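Local coordinates for uncharacterized protein (Pseudomonas aeruginosa UCBPP-PA14, PDB 3FD9) that represses the type III secretion regulon as an antiactivator, disrupting self-association and DNA binding of the activator ExsA until ExsC relieves it, at residues Ser188-Trp193 and Glu210-Val215. Numbering follows the deposited sequence.
Sequences SAWPNW and EPIPEV
Pro-213 lies against the indole of Trp-190 in a CH-pi contact that joins two connections of a helical fold: the type I beta turn from Trp-190 to Trp-193, between helices 157-189 and 193-203, and the proline-rich loop leading to helix 217-223. The packed part is this proline-tryptophan pair. Proline CD, polarised by the ring nitrogen, suits an electron-rich face; Pro-213 CD sits 3.5 Å from the centroid of the five-membered ring of Trp-190, 13° off the normal, and Pro-213 CG is 3.8 Å from Trp-190 CD2. The two side chains cross at about a right angle. With chi1 at -166°, CG of Trp-190 is anti to the backbone N and beside the carbonyl carbon, where Pro-213 CD approaches it at 3.6 Å. On the opposite face CE3 of Trp-193 lies 3.6 Å above the plane of the Trp-190 ring, offset toward the rim, so the indole has a neighbour on each face. Its NE1 donates a hydrogen bond to the carbonyl O of Phe-209, the residue just before 210-215, which satisfies the polar atom of this buried residue and helps to fix the ring's rotation. Trp-111 of helix 96-115 meets the same indole edge-to-face and also touches Pro-213.

Ile-212 adds a looser apolar touch, CG2 lying 4.3 Å from CZ2 of Trp-190, and its side chain continues to Trp-220 of helix 217-223. At the other end the contact opens toward solvent, where Glu-210 directs its CB away from the turn, as befits a charged residue at the surface. Here Asn-192, at the N-cap position of helix 193-203 although its side chain makes no capping bond, faces the backbone around the cis peptide bond between Glu-210 and Pro-211, a bond that proline accepts most readily. The CB of Asn-192 stands 3.9 Å from Glu-210 O.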
ATOM      1  N   SER A 188       2.809 -25.162 -25.215  1.00 63.93           N
ATOM      2  CA  SER A 188       3.333 -26.006 -26.280  1.00 65.62           C
ATOM      3  C   SER A 188       4.246 -25.241 -27.231  1.00 64.90           C
ATOM      4  O   SER A 188       5.190 -25.811 -27.784  1.00 67.40           O
ATOM      5  CB  SER A 188       2.189 -26.647 -27.068  1.00 67.63           C
ATOM      6  OG  SER A 188       1.491 -27.592 -26.276  1.00 72.51           O
ATOM      7  N   ALA A 189       3.965 -23.954 -27.419  1.00 51.53           N
ATOM      8  CA  ALA A 189       4.663 -23.154 -28.426  1.00 48.87           C
ATOM      9  C   ALA A 189       5.991 -22.592 -27.923  1.00 48.24           C
ATOM     10  O   ALA A 189       6.805 -22.105 -28.710  1.00 49.35           O
ATOM     11  CB  ALA A 189       3.776 -22.040 -28.915  1.00 47.38           C
ATOM     12  N   TRP A 190       6.187 -22.649 -26.607  1.00 43.00           N
ATOM     13  CA  TRP A 190       7.414 -22.188 -25.965  1.00 40.41           C
ATOM     14  C   TRP A 190       7.636 -22.996 -24.701  1.00 40.50           C
ATOM     15  O   TRP A 190       7.482 -22.477 -23.593  1.00 39.89           O
ATOM     16  CB  TRP A 190       7.310 -20.718 -25.581  1.00 38.36           C
ATOM     17  CG  TRP A 190       8.632 -20.102 -25.227  1.00 36.89           C
ATOM     18  CD1 TRP A 190       9.807 -20.753 -25.001  1.00 34.47           C
ATOM     19  CD2 TRP A 190       8.903 -18.708 -25.037  1.00 38.32           C
ATOM     20  NE1 TRP A 190      10.801 -19.852 -24.698  1.00 33.82           N
ATOM     21  CE2 TRP A 190      10.268 -18.587 -24.709  1.00 39.47           C
ATOM     22  CE3 TRP A 190       8.126 -17.548 -25.122  1.00 39.10           C
ATOM     23  CZ2 TRP A 190      10.872 -17.355 -24.464  1.00 41.60           C
ATOM     24  CZ3 TRP A 190       8.727 -16.325 -24.875  1.00 45.43           C
ATOM     25  CH2 TRP A 190      10.087 -16.239 -24.551  1.00 39.88           C
ATOM     26  N   PRO A 191       8.007 -24.270 -24.862  1.00 50.97           N
ATOM     27  CA  PRO A 191       8.087 -25.230 -23.757  1.00 51.81           C
ATOM     28  C   PRO A 191       8.946 -24.739 -22.597  1.00 51.58           C
ATOM     29  O   PRO A 191       8.537 -24.900 -21.449  1.00 53.66           O
ATOM     30  CB  PRO A 191       8.730 -26.455 -24.411  1.00 53.44           C
ATOM     31  CG  PRO A 191       8.413 -26.313 -25.878  1.00 53.16           C
ATOM     32  CD  PRO A 191       8.457 -24.848 -26.139  1.00 51.56           C
ATOM     33  N   ASN A 192      10.103 -24.144 -22.888  1.00 38.86           N
ATOM     34  CA  ASN A 192      11.072 -23.793 -21.849  1.00 37.50           C
ATOM     35  C   ASN A 192      10.950 -22.390 -21.260  1.00 37.12           C
ATOM     36  O   ASN A 192      11.907 -21.884 -20.666  1.00 36.90           O
ATOM     37  CB  ASN A 192      12.500 -23.986 -22.358  1.00 38.38           C
ATOM     38  CG  ASN A 192      12.820 -25.430 -22.672  1.00 38.98           C
ATOM     39  OD1 ASN A 192      13.564 -25.713 -23.611  1.00 44.69           O
ATOM     40  ND2 ASN A 192      12.262 -26.354 -21.889  1.00 34.44           N
ATOM     41  N   TRP A 193       9.787 -21.763 -21.418  1.00 36.35           N
ATOM     42  CA  TRP A 193       9.548 -20.445 -20.828  1.00 33.94           C
ATOM     43  C   TRP A 193       9.708 -20.518 -19.317  1.00 34.03           C
ATOM     44  O   TRP A 193      10.371 -19.681 -18.733  1.00 33.33           O
ATOM     45  CB  TRP A 193       8.165 -19.920 -21.215  1.00 32.95           C
ATOM     46  CG  TRP A 193       7.641 -18.779 -20.378  1.00 29.19           C
ATOM     47  CD1 TRP A 193       6.630 -18.837 -19.464  1.00 29.63           C
ATOM     48  CD2 TRP A 193       8.075 -17.415 -20.405  1.00 25.86           C
ATOM     49  NE1 TRP A 193       6.415 -17.597 -18.911  1.00 28.39           N
ATOM     50  CE2 TRP A 193       7.291 -16.707 -19.472  1.00 25.79           C
ATOM     51  CE3 TRP A 193       9.053 -16.726 -21.122  1.00 26.46           C
ATOM     52  CZ2 TRP A 193       7.456 -15.348 -19.237  1.00 20.52           C
ATOM     53  CZ3 TRP A 193       9.219 -15.386 -20.892  1.00 28.38           C
ATOM     54  CH2 TRP A 193       8.423 -14.703 -19.955  1.00 25.94           C
ATOM     55  N   GLU A 210      15.807 -21.038 -24.235  1.00 41.42           N
ATOM     56  CA  GLU A 210      15.853 -21.617 -25.571  1.00 45.68           C
ATOM     57  C   GLU A 210      15.462 -23.092 -25.581  1.00 46.91           C
ATOM     58  O   GLU A 210      15.670 -23.808 -24.596  1.00 50.14           O
ATOM     59  CB  GLU A 210      17.208 -21.378 -26.239  1.00 46.01           C
ATOM     60  CG  GLU A 210      18.408 -21.473 -25.321  1.00 57.00           C
ATOM     61  CD  GLU A 210      19.506 -20.496 -25.720  1.00 69.88           C
ATOM     62  OE1 GLU A 210      19.169 -19.358 -26.121  1.00 68.43           O
ATOM     63  OE2 GLU A 210      20.701 -20.860 -25.625  1.00 75.82           O
ATOM     64  N   PRO A 211      14.881 -23.549 -26.703  1.00 50.94           N
ATOM     65  CA  PRO A 211      14.722 -22.750 -27.922  1.00 49.93           C
ATOM     66  C   PRO A 211      13.556 -21.771 -27.819  1.00 48.05           C
ATOM     67  O   PRO A 211      12.480 -22.154 -27.355  1.00 47.15           O
ATOM     68  CB  PRO A 211      14.402 -23.806 -28.991  1.00 50.11           C
ATOM     69  CG  PRO A 211      14.346 -25.138 -28.272  1.00 51.29           C
ATOM     70  CD  PRO A 211      14.201 -24.846 -26.826  1.00 50.83           C
ATOM     71  N   ILE A 212      13.760 -20.537 -28.269  1.00 48.40           N
ATOM     72  CA  ILE A 212      12.699 -19.530 -28.252  1.00 48.51           C
ATOM     73  C   ILE A 212      11.916 -19.532 -29.564  1.00 49.03           C
ATOM     74  O   ILE A 212      12.468 -19.864 -30.610  1.00 51.50           O
ATOM     75  CB  ILE A 212      13.269 -18.116 -28.011  1.00 48.08           C
ATOM     76  CG1 ILE A 212      13.839 -17.545 -29.301  1.00 49.03           C
ATOM     77  CG2 ILE A 212      14.349 -18.144 -26.934  1.00 45.71           C
ATOM     78  CD1 ILE A 212      13.818 -16.049 -29.342  1.00 54.26           C
ATOM     79  N   PRO A 213      10.629 -19.151 -29.518  1.00 43.91           N
ATOM     80  CA  PRO A 213       9.786 -19.106 -30.722  1.00 45.83           C
ATOM     81  C   PRO A 213      10.464 -18.339 -31.849  1.00 47.65           C
ATOM     82  O   PRO A 213      11.179 -17.386 -31.571  1.00 47.78           O
ATOM     83  CB  PRO A 213       8.546 -18.352 -30.244  1.00 44.15           C
ATOM     84  CG  PRO A 213       8.471 -18.657 -28.794  1.00 43.31           C
ATOM     85  CD  PRO A 213       9.894 -18.724 -28.319  1.00 43.90           C
ATOM     86  N   GLU A 214      10.243 -18.740 -33.097  1.00 73.51           N
ATOM     87  CA  GLU A 214      10.990 -18.164 -34.211  1.00 75.27           C
ATOM     88  C   GLU A 214      10.653 -16.691 -34.394  1.00 72.88           C
ATOM     89  O   GLU A 214      11.485 -15.899 -34.832  1.00 73.22           O
ATOM     90  CB  GLU A 214      10.728 -18.947 -35.502  1.00 78.46           C
ATOM     91  CG  GLU A 214      11.928 -19.027 -36.455  1.00 88.51           C
ATOM     92  CD  GLU A 214      12.077 -17.798 -37.353  1.00101.99           C
ATOM     93  OE1 GLU A 214      11.116 -17.465 -38.085  1.00105.70           O
ATOM     94  OE2 GLU A 214      13.165 -17.174 -37.344  1.00103.26           O
ATOM     95  N   VAL A 215       9.427 -16.329 -34.039  1.00 42.54           N
ATOM     96  CA  VAL A 215       8.939 -14.967 -34.216  1.00 39.32           C
ATOM     97  C   VAL A 215       9.581 -13.975 -33.240  1.00 37.44           C
ATOM     98  O   VAL A 215       9.325 -12.776 -33.295  1.00 38.07           O
ATOM     99  CB  VAL A 215       7.414 -14.916 -34.043  1.00 39.92           C
ATOM    100  CG1 VAL A 215       7.044 -15.035 -32.566  1.00 36.36           C
ATOM    101  CG2 VAL A 215       6.842 -13.630 -34.652  1.00 42.52           C
TER